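Local coordinates for De novo designed protein CA01 (Synthetic construct, PDB 5E6G) that has no known natural function, being a computationally designed, single-chain, all-helical protein produced with design strategies inspired by evolution, at residues Ile30-Glu35 with Ala70-Ala75; Ile37-Glu42 with Ala63-Leu68; Arg59-Ala63 with Val129-Ala135; Val84-Ala89 with Phe103-Glu108. All coordinates share one frame; numbering follows the deposited sequence.

Interaction 1: Ile30-Glu35 with Ala70-Ala75; sequences IRQALE and AYRLLA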
loop_
_atom_site.group_PDB
_atom_site.type_symbol
_atom_site.label_atom_id
_atom_site.label_comp_id
_atom_site.label_asym_id
_atom_site.label_seq_id
_atom_site.Cartn_x
_atom_site.Cartn_y
_atom_site.Cartn_z
ATOM N N ILE A 30 -3.395 10.470 -3.170
ATOM C CA ILE A 30 -2.945 9.141 -2.771
ATOM C C ILE A 30 -1.420 9.085 -2.687
ATOM O O ILE A 30 -0.871 8.476 -1.771
ATOM C CB ILE A 30 -3.463 8.059 -3.748
ATOM C CG1 ILE A 30 -4.989 7.973 -3.663
ATOM C CG2 ILE A 30 -2.844 6.693 -3.436
ATOM C CD1 ILE A 30 -5.630 7.105 -4.726
ATOM N N ARG A 31 -0.741 9.719 -3.640
ATOM C CA ARG A 31 0.720 9.753 -3.633
ATOM C C ARG A 31 1.239 10.497 -2.406
ATOM O O ARG A 31 2.251 10.115 -1.816
ATOM C CB ARG A 31 1.260 10.411 -4.905
ATOM C CG ARG A 31 1.182 9.535 -6.149
ATOM C CD ARG A 31 2.064 10.075 -7.264
ATOM N NE ARG A 31 1.696 11.433 -7.664
ATOM C CZ ARG A 31 0.835 11.729 -8.634
ATOM N NH1 ARG A 31 0.231 10.769 -9.323
ATOM N NH2 ARG A 31 0.574 12.998 -8.919
ATOM N N GLN A 32 0.542 11.565 -2.032
ATOM C CA GLN A 32 0.906 12.344 -0.856
ATOM C C GLN A 32 0.648 11.553 0.421
ATOM O O GLN A 32 1.450 11.580 1.353
ATOM C CB GLN A 32 0.131 13.661 -0.831
ATOM C CG GLN A 32 0.617 14.673 -1.852
ATOM C CD GLN A 32 -0.344 15.831 -2.034
ATOM O OE1 GLN A 32 -1.429 15.850 -1.454
ATOM N NE2 GLN A 32 0.051 16.806 -2.845
ATOM N N ALA A 33 -0.478 10.845 0.455
ATOM C CA ALA A 33 -0.805 9.986 1.586
ATOM C C ALA A 33 0.231 8.876 1.722
ATOM O O ALA A 33 0.625 8.518 2.826
ATOM C CB ALA A 33 -2.195 9.400 1.425
ATOM N N LEU A 34 0.673 8.338 0.592
ATOM C CA LEU A 34 1.659 7.263 0.598
ATOM C C LEU A 34 3.022 7.749 1.086
ATOM O O LEU A 34 3.789 6.977 1.663
ATOM C CB LEU A 34 1.787 6.655 -0.800
ATOM C CG LEU A 34 0.620 5.766 -1.237
ATOM C CD1 LEU A 34 0.625 5.586 -2.746
ATOM C CD2 LEU A 34 0.675 4.414 -0.533
ATOM N N GLU A 35 3.322 9.024 0.853
ATOM C CA GLU A 35 4.592 9.597 1.294
ATOM C C GLU A 35 4.726 9.555 2.812
ATOM O O GLU A 35 5.748 9.114 3.337
ATOM C CB GLU A 35 4.738 11.040 0.806
ATOM C CG GLU A 35 5.454 11.177 -0.526
ATOM C CD GLU A 35 5.821 12.614 -0.841
ATOM O OE1 GLU A 35 6.895 13.066 -0.392
ATOM O OE2 GLU A 35 5.034 13.292 -1.537
ATOM N N ALA A 70 3.445 1.183 -5.157
ATOM C CA ALA A 70 2.192 1.862 -5.463
ATOM C C ALA A 70 2.460 3.327 -5.769
ATOM O O ALA A 70 1.895 3.897 -6.704
ATOM C CB ALA A 70 1.217 1.729 -4.309
ATOM N N TYR A 71 3.336 3.928 -4.974
ATOM C CA TYR A 71 3.699 5.326 -5.146
ATOM C C TYR A 71 4.330 5.596 -6.515
ATOM O O TYR A 71 3.911 6.519 -7.219
ATOM C CB TYR A 71 4.657 5.759 -4.035
ATOM C CG TYR A 71 5.224 7.145 -4.232
ATOM C CD1 TYR A 71 6.406 7.333 -4.937
ATOM C CD2 TYR A 71 4.581 8.260 -3.721
ATOM C CE1 TYR A 71 6.936 8.593 -5.129
ATOM C CE2 TYR A 71 5.103 9.533 -3.906
ATOM C CZ TYR A 71 6.280 9.695 -4.611
ATOM O OH TYR A 71 6.799 10.962 -4.795
ATOM N N ARG A 72 5.332 4.804 -6.889
ATOM C CA ARG A 72 6.076 5.065 -8.118
ATOM C C ARG A 72 5.206 4.832 -9.351
ATOM O O ARG A 72 5.376 5.500 -10.373
ATOM C CB ARG A 72 7.349 4.205 -8.186
ATOM C CG ARG A 72 7.153 2.711 -8.461
ATOM C CD ARG A 72 8.171 2.177 -9.474
ATOM N NE ARG A 72 7.598 2.036 -10.816
ATOM C CZ ARG A 72 8.162 2.472 -11.942
ATOM N NH1 ARG A 72 9.336 3.093 -11.925
ATOM N NH2 ARG A 72 7.544 2.283 -13.099
ATOM N N LEU A 73 4.270 3.894 -9.250
ATOM C CA LEU A 73 3.358 3.605 -10.350
ATOM C C LEU A 73 2.465 4.806 -10.628
ATOM O O LEU A 73 2.271 5.193 -11.781
ATOM C CB LEU A 73 2.511 2.370 -10.039
ATOM C CG LEU A 73 3.238 1.029 -10.164
ATOM C CD1 LEU A 73 2.435 -0.079 -9.507
ATOM C CD2 LEU A 73 3.514 0.699 -11.630
ATOM N N LEU A 74 1.932 5.403 -9.567
ATOM C CA LEU A 74 1.097 6.589 -9.700
ATOM C C LEU A 74 1.912 7.790 -10.181
ATOM O O LEU A 74 1.393 8.656 -10.887
ATOM C CB LEU A 74 0.417 6.918 -8.370
ATOM C CG LEU A 74 -0.611 5.906 -7.860
ATOM C CD1 LEU A 74 -1.134 6.331 -6.495
ATOM C CD2 LEU A 74 -1.761 5.746 -8.845
ATOM N N ALA A 75 3.182 7.842 -9.788
ATOM C CA ALA A 75 4.075 8.910 -10.228
ATOM C C ALA A 75 4.390 8.745 -11.710
ATOM O O ALA A 75 4.691 9.712 -12.406
ATOM C CB ALA A 75 5.357 8.910 -9.409
#

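Interaction 2: Ile37-Glu42 with Ala63-Leu68; sequences ILKQLE and AYLAAL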
loop_
_atom_site.group_PDB
_atom_site.type_symbol
_atom_site.label_atom_id
_atom_site.label_comp_id
_atom_site.label_asym_id
_atom_site.label_seq_id
_atom_site.Cartn_x
_atom_site.Cartn_y
_atom_site.Cartn_z
ATOM N N ILE A 37 2.859 7.778 4.860
ATOM C CA ILE A 37 2.713 6.380 5.258
ATOM C C ILE A 37 4.063 5.669 5.259
ATOM O O ILE A 37 4.384 4.931 6.190
ATOM C CB ILE A 37 1.734 5.630 4.321
ATOM C CG1 ILE A 37 0.293 6.027 4.639
ATOM C CG2 ILE A 37 1.881 4.114 4.466
ATOM C CD1 ILE A 37 -0.727 5.567 3.605
ATOM N N LEU A 38 4.844 5.888 4.204
ATOM C CA LEU A 38 6.177 5.305 4.103
ATOM C C LEU A 38 7.061 5.784 5.247
ATOM O O LEU A 38 7.901 5.040 5.748
ATOM C CB LEU A 38 6.818 5.662 2.761
ATOM C CG LEU A 38 6.318 4.876 1.548
ATOM C CD1 LEU A 38 6.565 5.656 0.267
ATOM C CD2 LEU A 38 6.991 3.511 1.485
ATOM N N LYS A 39 6.861 7.034 5.651
ATOM C CA LYS A 39 7.620 7.619 6.749
ATOM C C LYS A 39 7.201 6.975 8.066
ATOM O O LYS A 39 8.038 6.642 8.903
ATOM C CB LYS A 39 7.405 9.132 6.800
ATOM C CG LYS A 39 8.657 9.936 7.114
ATOM C CD LYS A 39 8.463 11.409 6.787
ATOM C CE LYS A 39 8.568 11.678 5.290
ATOM N NZ LYS A 39 9.959 11.507 4.788
ATOM N N GLN A 40 5.894 6.798 8.234
ATOM C CA GLN A 40 5.350 6.125 9.405
ATOM C C GLN A 40 5.843 4.683 9.483
ATOM O O GLN A 40 6.218 4.205 10.552
ATOM C CB GLN A 40 3.821 6.156 9.376
ATOM C CG GLN A 40 3.233 7.546 9.566
ATOM C CD GLN A 40 1.732 7.586 9.354
ATOM O OE1 GLN A 40 1.172 6.765 8.625
ATOM N NE2 GLN A 40 1.070 8.542 9.997
ATOM N N LEU A 41 5.848 3.998 8.344
ATOM C CA LEU A 41 6.282 2.606 8.290
ATOM C C LEU A 41 7.757 2.464 8.659
ATOM O O LEU A 41 8.155 1.470 9.265
ATOM C CB LEU A 41 6.028 2.021 6.897
ATOM C CG LEU A 41 4.563 1.741 6.548
ATOM C CD1 LEU A 41 4.399 1.488 5.057
ATOM C CD2 LEU A 41 4.036 0.558 7.345
ATOM N N GLU A 42 8.565 3.457 8.290
ATOM C CA GLU A 42 9.980 3.461 8.654
ATOM C C GLU A 42 10.142 3.412 10.167
ATOM O O GLU A 42 10.977 2.673 10.689
ATOM C CB GLU A 42 10.687 4.701 8.100
ATOM C CG GLU A 42 11.156 4.573 6.661
ATOM C CD GLU A 42 12.093 5.696 6.252
ATOM O OE1 GLU A 42 13.118 5.899 6.938
ATOM O OE2 GLU A 42 11.800 6.379 5.247
ATOM N N ALA A 63 4.819 -4.151 3.803
ATOM C CA ALA A 63 3.889 -3.043 3.605
ATOM C C ALA A 63 4.609 -1.819 3.046
ATOM O O ALA A 63 4.027 -1.028 2.300
ATOM C CB ALA A 63 3.193 -2.696 4.915
ATOM N N TYR A 64 5.876 -1.667 3.418
ATOM C CA TYR A 64 6.699 -0.571 2.925
ATOM C C TYR A 64 6.942 -0.722 1.425
ATOM O O TYR A 64 6.830 0.241 0.670
ATOM C CB TYR A 64 8.030 -0.521 3.679
ATOM C CG TYR A 64 8.904 0.661 3.327
ATOM C CD1 TYR A 64 9.790 0.600 2.260
ATOM C CD2 TYR A 64 8.850 1.834 4.068
ATOM C CE1 TYR A 64 10.592 1.678 1.937
ATOM C CE2 TYR A 64 9.648 2.914 3.753
ATOM C CZ TYR A 64 10.518 2.832 2.688
ATOM O OH TYR A 64 11.314 3.907 2.371
ATOM N N LEU A 65 7.269 -1.940 1.004
ATOM C CA LEU A 65 7.503 -2.228 -0.405
ATOM C C LEU A 65 6.237 -1.992 -1.222
ATOM O O LEU A 65 6.299 -1.489 -2.344
ATOM C CB LEU A 65 7.981 -3.669 -0.591
ATOM C CG LEU A 65 9.304 -4.061 0.076
ATOM C CD1 LEU A 65 9.616 -5.526 -0.202
ATOM C CD2 LEU A 65 10.450 -3.173 -0.380
ATOM N N ALA A 66 5.091 -2.358 -0.652
ATOM C CA ALA A 66 3.808 -2.186 -1.327
ATOM C C ALA A 66 3.515 -0.707 -1.568
ATOM O O ALA A 66 3.199 -0.300 -2.689
ATOM C CB ALA A 66 2.691 -2.821 -0.510
ATOM N N ALA A 67 3.629 0.089 -0.509
ATOM C CA ALA A 67 3.369 1.523 -0.584
ATOM C C ALA A 67 4.340 2.203 -1.539
ATOM O O ALA A 67 3.980 3.142 -2.247
ATOM C CB ALA A 67 3.465 2.153 0.801
ATOM N N LEU A 68 5.578 1.719 -1.543
ATOM C CA LEU A 68 6.627 2.292 -2.372
ATOM C C LEU A 68 6.332 2.054 -3.849
ATOM O O LEU A 68 6.356 2.984 -4.651
ATOM C CB LEU A 68 7.985 1.696 -1.995
ATOM C CG LEU A 68 9.210 2.214 -2.751
ATOM C CD1 LEU A 68 9.387 3.711 -2.555
ATOM C CD2 LEU A 68 10.452 1.466 -2.297
#

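Interaction 3: Arg59-Ala63 with Val129-Ala135; sequences RYRIA and VFYPAQA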
loop_
_atom_site.group_PDB
_atom_site.type_symbol
_atom_site.label_atom_id
_atom_site.label_comp_id
_atom_site.label_asym_id
_atom_site.label_seq_id
_atom_site.Cartn_x
_atom_site.Cartn_y
_atom_site.Cartn_z
ATOM N N ARG A 59 6.513 -7.778 8.533
ATOM C CA ARG A 59 5.202 -7.374 8.044
ATOM C C ARG A 59 5.197 -5.907 7.620
ATOM O O ARG A 59 4.660 -5.561 6.566
ATOM C CB ARG A 59 4.138 -7.622 9.115
ATOM C CG ARG A 59 3.798 -9.094 9.313
ATOM C CD ARG A 59 3.021 -9.315 10.602
ATOM N NE ARG A 59 1.832 -8.472 10.669
ATOM C CZ ARG A 59 1.218 -8.121 11.795
ATOM N NH1 ARG A 59 1.679 -8.529 12.971
ATOM N NH2 ARG A 59 0.142 -7.348 11.745
ATOM N N TYR A 60 5.803 -5.049 8.433
ATOM C CA TYR A 60 5.878 -3.627 8.108
ATOM C C TYR A 60 6.830 -3.372 6.939
ATOM O O TYR A 60 6.661 -2.411 6.188
ATOM C CB TYR A 60 6.324 -2.815 9.326
ATOM C CG TYR A 60 5.197 -2.429 10.260
ATOM C CD1 TYR A 60 4.121 -1.683 9.805
ATOM C CD2 TYR A 60 5.219 -2.796 11.600
ATOM C CE1 TYR A 60 3.090 -1.321 10.650
ATOM C CE2 TYR A 60 4.187 -2.435 12.459
ATOM C CZ TYR A 60 3.129 -1.697 11.973
ATOM O OH TYR A 60 2.102 -1.328 12.806
ATOM N N ARG A 61 7.830 -4.234 6.789
ATOM C CA ARG A 61 8.768 -4.124 5.680
ATOM C C ARG A 61 8.086 -4.451 4.351
ATOM O O ARG A 61 8.335 -3.792 3.344
ATOM C CB ARG A 61 9.971 -5.042 5.908
ATOM C CG ARG A 61 10.985 -4.473 6.892
ATOM C CD ARG A 61 12.105 -5.451 7.200
ATOM N NE ARG A 61 13.144 -4.830 8.022
ATOM C CZ ARG A 61 14.257 -4.276 7.545
ATOM N NH1 ARG A 61 14.503 -4.263 6.242
ATOM N NH2 ARG A 61 15.133 -3.734 8.380
ATOM N N ILE A 62 7.223 -5.462 4.351
ATOM C CA ILE A 62 6.463 -5.816 3.154
ATOM C C ILE A 62 5.494 -4.692 2.794
ATOM O O ILE A 62 5.363 -4.326 1.625
ATOM C CB ILE A 62 5.684 -7.132 3.340
ATOM C CG1 ILE A 62 6.658 -8.293 3.544
ATOM C CG2 ILE A 62 4.790 -7.409 2.125
ATOM C CD1 ILE A 62 5.996 -9.598 3.948
ATOM N N ALA A 63 4.819 -4.151 3.803
ATOM C CA ALA A 63 3.889 -3.043 3.605
ATOM C C ALA A 63 4.609 -1.819 3.046
ATOM O O ALA A 63 4.027 -1.028 2.300
ATOM C CB ALA A 63 3.193 -2.696 4.915
ATOM N N VAL A 129 -2.636 -0.291 2.080
ATOM C CA VAL A 129 -1.344 -0.744 2.578
ATOM C C VAL A 129 -1.476 -1.562 3.865
ATOM O O VAL A 129 -0.796 -2.577 4.032
ATOM C CB VAL A 129 -0.403 0.462 2.828
ATOM C CG1 VAL A 129 0.900 0.023 3.491
ATOM C CG2 VAL A 129 -0.111 1.178 1.523
ATOM N N PHE A 130 -2.352 -1.130 4.766
ATOM C CA PHE A 130 -2.388 -1.689 6.118
ATOM C C PHE A 130 -3.317 -2.889 6.283
ATOM O O PHE A 130 -3.071 -3.740 7.136
ATOM C CB PHE A 130 -2.782 -0.602 7.121
ATOM C CG PHE A 130 -1.664 0.350 7.445
ATOM C CD1 PHE A 130 -0.706 0.011 8.385
ATOM C CD2 PHE A 130 -1.569 1.576 6.811
ATOM C CE1 PHE A 130 0.325 0.878 8.687
ATOM C CE2 PHE A 130 -0.542 2.449 7.109
ATOM C CZ PHE A 130 0.407 2.099 8.048
ATOM N N TYR A 131 -4.379 -2.965 5.485
ATOM C CA TYR A 131 -5.321 -4.080 5.604
ATOM C C TYR A 131 -4.645 -5.423 5.311
ATOM O O TYR A 131 -4.862 -6.393 6.041
ATOM C CB TYR A 131 -6.529 -3.882 4.676
ATOM C CG TYR A 131 -7.531 -5.014 4.743
ATOM C CD1 TYR A 131 -8.600 -4.966 5.627
ATOM C CD2 TYR A 131 -7.402 -6.133 3.931
ATOM C CE1 TYR A 131 -9.515 -5.996 5.698
ATOM C CE2 TYR A 131 -8.311 -7.170 3.995
ATOM C CZ TYR A 131 -9.366 -7.097 4.880
ATOM O OH TYR A 131 -10.274 -8.128 4.944
ATOM N N PRO A 132 -3.819 -5.490 4.251
ATOM C CA PRO A 132 -3.119 -6.753 3.994
ATOM C C PRO A 132 -1.942 -6.970 4.947
ATOM O O PRO A 132 -1.406 -8.075 5.011
ATOM C CB PRO A 132 -2.628 -6.600 2.544
ATOM C CG PRO A 132 -3.310 -5.374 2.005
ATOM C CD PRO A 132 -3.555 -4.509 3.188
ATOM N N ALA A 133 -1.554 -5.927 5.678
ATOM C CA ALA A 133 -0.429 -6.015 6.609
ATOM C C ALA A 133 -0.829 -6.694 7.914
ATOM O O ALA A 133 0.013 -6.968 8.768
ATOM C CB ALA A 133 0.126 -4.627 6.894
ATOM N N GLN A 134 -2.118 -6.967 8.064
ATOM C CA GLN A 134 -2.630 -7.576 9.281
ATOM C C GLN A 134 -2.173 -9.027 9.398
ATOM O O GLN A 134 -1.765 -9.640 8.412
ATOM C CB GLN A 134 -4.155 -7.483 9.310
ATOM C CG GLN A 134 -4.657 -6.048 9.300
ATOM C CD GLN A 134 -6.163 -5.950 9.251
ATOM O OE1 GLN A 134 -6.819 -6.587 8.428
ATOM N NE2 GLN A 134 -6.723 -5.145 10.140
ATOM N N ALA A 135 -2.243 -9.564 10.612
ATOM C CA ALA A 135 -1.731 -10.900 10.899
ATOM C C ALA A 135 -2.797 -11.959 10.639
ATOM O O ALA A 135 -3.891 -11.901 11.199
ATOM C CB ALA A 135 -1.244 -10.979 12.341
#

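Interaction 4: Val84-Ala89 with Phe103-Glu108; sequences VQRAAA and FRAKGE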
loop_
_atom_site.group_PDB
_atom_site.type_symbol
_atom_site.label_atom_id
_atom_site.label_comp_id
_atom_site.label_asym_id
_atom_site.label_seq_id
_atom_site.Cartn_x
_atom_site.Cartn_y
_atom_site.Cartn_z
ATOM N N VAL A 84 -2.930 -0.808 -8.763
ATOM C CA VAL A 84 -3.231 -1.830 -7.769
ATOM C C VAL A 84 -2.820 -3.210 -8.274
ATOM O O VAL A 84 -2.164 -3.967 -7.562
ATOM C CB VAL A 84 -4.736 -1.836 -7.408
ATOM C CG1 VAL A 84 -5.094 -3.039 -6.539
ATOM C CG2 VAL A 84 -5.115 -0.544 -6.704
ATOM N N GLN A 85 -3.200 -3.528 -9.507
ATOM C CA GLN A 85 -2.926 -4.846 -10.073
ATOM C C GLN A 85 -1.435 -5.065 -10.318
ATOM O O GLN A 85 -0.917 -6.155 -10.078
ATOM C CB GLN A 85 -3.703 -5.037 -11.378
ATOM C CG GLN A 85 -5.214 -4.964 -11.216
ATOM C CD GLN A 85 -5.766 -6.063 -10.326
ATOM O OE1 GLN A 85 -5.259 -7.186 -10.313
ATOM N NE2 GLN A 85 -6.809 -5.741 -9.570
ATOM N N ARG A 86 -0.745 -4.032 -10.794
ATOM C CA ARG A 86 0.685 -4.140 -11.068
ATOM C C ARG A 86 1.492 -4.201 -9.771
ATOM O O ARG A 86 2.520 -4.874 -9.706
ATOM C CB ARG A 86 1.158 -2.970 -11.936
ATOM C CG ARG A 86 0.741 -3.083 -13.395
ATOM C CD ARG A 86 1.063 -1.826 -14.186
ATOM N NE ARG A 86 2.500 -1.642 -14.384
ATOM C CZ ARG A 86 3.043 -0.594 -14.998
ATOM N NH1 ARG A 86 2.273 0.374 -15.479
ATOM N NH2 ARG A 86 4.359 -0.511 -15.129
ATOM N N ALA A 87 1.024 -3.502 -8.741
ATOM C CA ALA A 87 1.674 -3.554 -7.435
ATOM C C ALA A 87 1.519 -4.942 -6.821
ATOM O O ALA A 87 2.442 -5.462 -6.196
ATOM C CB ALA A 87 1.102 -2.496 -6.513
ATOM N N ALA A 88 0.349 -5.542 -7.007
ATOM C CA ALA A 88 0.099 -6.891 -6.513
ATOM C C ALA A 88 1.064 -7.890 -7.148
ATOM O O ALA A 88 1.576 -8.782 -6.473
ATOM C CB ALA A 88 -1.339 -7.299 -6.785
ATOM N N ALA A 89 1.309 -7.734 -8.445
ATOM C CA ALA A 89 2.239 -8.604 -9.158
ATOM C C ALA A 89 3.666 -8.398 -8.653
ATOM O O ALA A 89 4.412 -9.357 -8.463
ATOM C CB ALA A 89 2.162 -8.347 -10.656
ATOM N N PHE A 103 -3.699 -7.749 -0.795
ATOM C CA PHE A 103 -3.501 -6.420 -1.355
ATOM C C PHE A 103 -4.372 -6.239 -2.600
ATOM O O PHE A 103 -5.034 -5.217 -2.762
ATOM C CB PHE A 103 -2.018 -6.214 -1.686
ATOM C CG PHE A 103 -1.689 -4.855 -2.237
ATOM C CD1 PHE A 103 -1.329 -3.817 -1.393
ATOM C CD2 PHE A 103 -1.716 -4.622 -3.604
ATOM C CE1 PHE A 103 -1.013 -2.570 -1.899
ATOM C CE2 PHE A 103 -1.402 -3.377 -4.115
ATOM C CZ PHE A 103 -1.052 -2.348 -3.262
ATOM N N ARG A 104 -4.382 -7.251 -3.464
ATOM C CA ARG A 104 -5.130 -7.184 -4.717
ATOM C C ARG A 104 -6.636 -7.133 -4.483
ATOM O O ARG A 104 -7.331 -6.278 -5.034
ATOM C CB ARG A 104 -4.795 -8.385 -5.605
ATOM C CG ARG A 104 -5.322 -8.260 -7.029
ATOM C CD ARG A 104 -5.397 -9.611 -7.722
ATOM N NE ARG A 104 -4.093 -10.264 -7.812
ATOM C CZ ARG A 104 -3.189 -10.010 -8.753
ATOM N NH1 ARG A 104 -3.430 -9.104 -9.692
ATOM N NH2 ARG A 104 -2.033 -10.661 -8.751
ATOM N N ALA A 105 -7.136 -8.060 -3.671
ATOM C CA ALA A 105 -8.568 -8.165 -3.413
ATOM C C ALA A 105 -9.093 -6.912 -2.718
ATOM O O ALA A 105 -10.149 -6.390 -3.077
ATOM C CB ALA A 105 -8.864 -9.400 -2.575
ATOM N N LYS A 106 -8.351 -6.431 -1.727
ATOM C CA LYS A 106 -8.730 -5.218 -1.012
ATOM C C LYS A 106 -8.641 -4.000 -1.926
ATOM O O LYS A 106 -9.500 -3.116 -1.885
ATOM C CB LYS A 106 -7.843 -5.018 0.216
ATOM C CG LYS A 106 -8.198 -3.795 1.054
ATOM C CD LYS A 106 -9.622 -3.872 1.587
ATOM C CE LYS A 106 -9.920 -2.727 2.541
ATOM N NZ LYS A 106 -11.245 -2.881 3.204
ATOM N N GLY A 107 -7.595 -3.957 -2.744
ATOM C CA GLY A 107 -7.409 -2.865 -3.680
ATOM C C GLY A 107 -8.595 -2.714 -4.612
ATOM O O GLY A 107 -9.118 -1.615 -4.786
ATOM N N GLU A 108 -9.022 -3.825 -5.204
ATOM C CA GLU A 108 -10.174 -3.833 -6.099
ATOM C C GLU A 108 -11.417 -3.318 -5.387
ATOM O O GLU A 108 -12.229 -2.600 -5.969
ATOM C CB GLU A 108 -10.424 -5.245 -6.634
ATOM C CG GLU A 108 -9.360 -5.730 -7.603
ATOM C CD GLU A 108 -9.501 -7.200 -7.941
ATOM O OE1 GLU A 108 -10.522 -7.806 -7.559
ATOM O OE2 GLU A 108 -8.584 -7.750 -8.587
HETATM O O HOH W 1 -1.419 -8.634 -11.629
#

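Interaction 1: Ile30-Glu35 with Ala70-Ala75
The antiparallel hairpin of helices 24-50 and 54-75 is joined here near the start of the first and the end of the second, where Arg31 and Leu34 meet Tyr71 and Leu74. The short axes run 9.5 Å apart at 150° between their N-to-C directions, and the backbones come nearest at Arg31 and Tyr71. On the inner side the Leu74 branch CD1 reaches Ile30 CG2 at 3.5 Å, the two side chains crossing at about a right angle. Leu34 sends CD1 onto the backbone of the facing helix, 3.9 Å from Tyr71 N, with Ala70 CB slightly farther off. Ile80 of helix 80-93 touches both Ile30 and Leu74, and Val129 of helix 121-130 touches Leu34.

Toward the outside, Arg31 lies across Leu74 with its methylenes: CG is 3.5 Å from Leu74 CB, and CD passes 3.6 Å from Ala75 N. The chain bends at chi3 (-59°), bringing NH1 to 2.9 Å from Leu74 O, while NH2 forms a salt bridge with Glu28. Tyr71 carries its ring to the side of the facing helix with CG anti to its own N (chi1 173°). Its edge meets Arg31 O, with CD2 at 3.5 Å; Arg31 CB and Glu35 CG border the ring, the latter 3.8 Å from CE2. Apolar packing therefore carries the interior half, whereas Arg31 packs its methylenes on Leu74 and keeps its polar end near Leu74 O, paired with Glu28.

Interaction 2: Ile37-Glu42 with Ala63-Leu68
The contact between Leu38 and Tyr64 includes a CH-pi interaction. The leucine branch CD2 stands over one face of the phenol ring, 3.6 Å from the centroid and only 14° off the ring normal, so the methyl is practically centred. The ring is brought beneath it by a first torsion that places Tyr64 CG anti to the backbone N (chi1 -175°). The same methyl also approaches the main chain, lying 3.4 Å from Tyr64 O.

Ring-edge and oblique contacts come next: Leu41 CB meets the edge of the phenol 4.0 Å from Tyr64 CD2, whereas Glu42 CG comes obliquely to Tyr64 CE2 at 3.7 Å. The glutamate thus meets the ring through its methylene.

The segments lie on helices 24-50 and 54-75, consecutive in the chain, which form an antiparallel hairpin; the short axes here are 9.7 Å apart, with an angle of 164° between their N-to-C directions.

Aliphatic contacts make up the rest. Ala67 CB fits against Leu38 CD2 at 3.8 Å, and Leu41 spreads its two branches, CD1 over the backbone at Tyr64 CA and CD2 onto Ala63 CB, 4.1 Å away. Val129 of helix 121-130 touches Ala63 and Ala67, and Ala125 of the same helix touches Ile37; Gln40 OE1, on another side of helix 24-50, accepts a hydrogen bond from Arg126 NH1.

Interaction 3: Arg59-Ala63 with Val129-Ala135
Arg59 turns the edge of its guanidinium to the carbonyl of Ala133 and one face to the methyl of Ala135. The edge grips a single oxygen side-on: NE and NH2 each donate to Ala133 O at 3.0 Å, and the acceptor lies in the guanidinium plane. The NE bond meets the C=O at 163°, nearly head-on, while the NH2 bond arrives at 138°. Ala135 CB stands over the centre of the group, 3.8 Å from Arg59 CZ. A bend at chi3 (54°) turns the guanidinium toward the C-terminal tail, and NH1 makes a salt bridge with Glu55. A leucine here, having no side-chain N-H groups, would probably leave the carbonyl of Ala133 and Glu55 without these partners and the tail held less firmly.

The tail leaves helix 121-130 through a type I beta turn, Tyr131 to Gln134, and is laid against helix 54-75 of this all-helical fold. Beside this, the rings of Tyr60 and Phe130 meet edge to edge through their CE1 atoms, 4.0 Å apart, with the side chains crossing at a slant. The buried Ala63 CB touches two partners, Val129 CG1 at 3.8 Å and Ala133 CB at 4.1 Å, while Tyr99 of helix 97-115 hydrogen-bonds to Val129 O.

Interaction 4: Val84-Ala89 with Phe103-Glu108
Gln85 and Arg104 meet through bent chains. Gln85 folds at chi2 (-63°), which brings its amide across the arginine and between two partners: OE1 accepts from Arg104 NH1 at 2.7 Å, and NE2 donates to Glu108 OE2 at 2.9 Å, using the anti lone pair of the carboxylate. Neither bond is straight, the N-H...acceptor angles both being near 150°. Arg104 runs out with CG anti to its N and then bends at chi3 (-60°), so that Ala88 CB stands 3.8 Å from the guanidinium plane, over its centre. Its NH1 is also bound to a water that donates to Gln85 O. An alanine here removes the donor to Gln85 OE1 and the cover over Ala88, and would probably leave the amide held by Glu108 alone.

On the inner side Phe103, with CG anti to its N, directs CE2 to Ala87 CB at 3.6 Å and turns its ring edge to Val84 O. Val84 CG1 presses 3.7 Å from Gly107 CA; any CB at that position would clash with this methyl. Leu128 of helix 121-130 and Ala66 of helix 54-75 also touch Phe103. Helices 80-93 and 97-115, consecutive in the chain and antiparallel, form an alpha-helical hairpin whose short axes here come as close as 9.1 Å.

From the N terminus, helix 24-50 first opens interaction 1 and then interaction 2; helix 54-75 returns antiparallel and closes 2 before 1, so interaction 2 is nested inside the loop of interaction 1. Interaction 3 begins on the same return helix, sharing Ala63 with interaction 2, but closes only at the C-terminal tail; its segments alternate with those of 1 and 2, so it crosses both. Interaction 4, the 80-93 and 97-115 hairpin, follows 1 and 2 in series and is nested inside interaction 3. Side chains bridge the sites: Leu34 and Ala67 join 1 to 2, Leu73 packs on Arg86 and Ala87, and Pro132 packs on Phe103, tying the two hairpins and the last helix together.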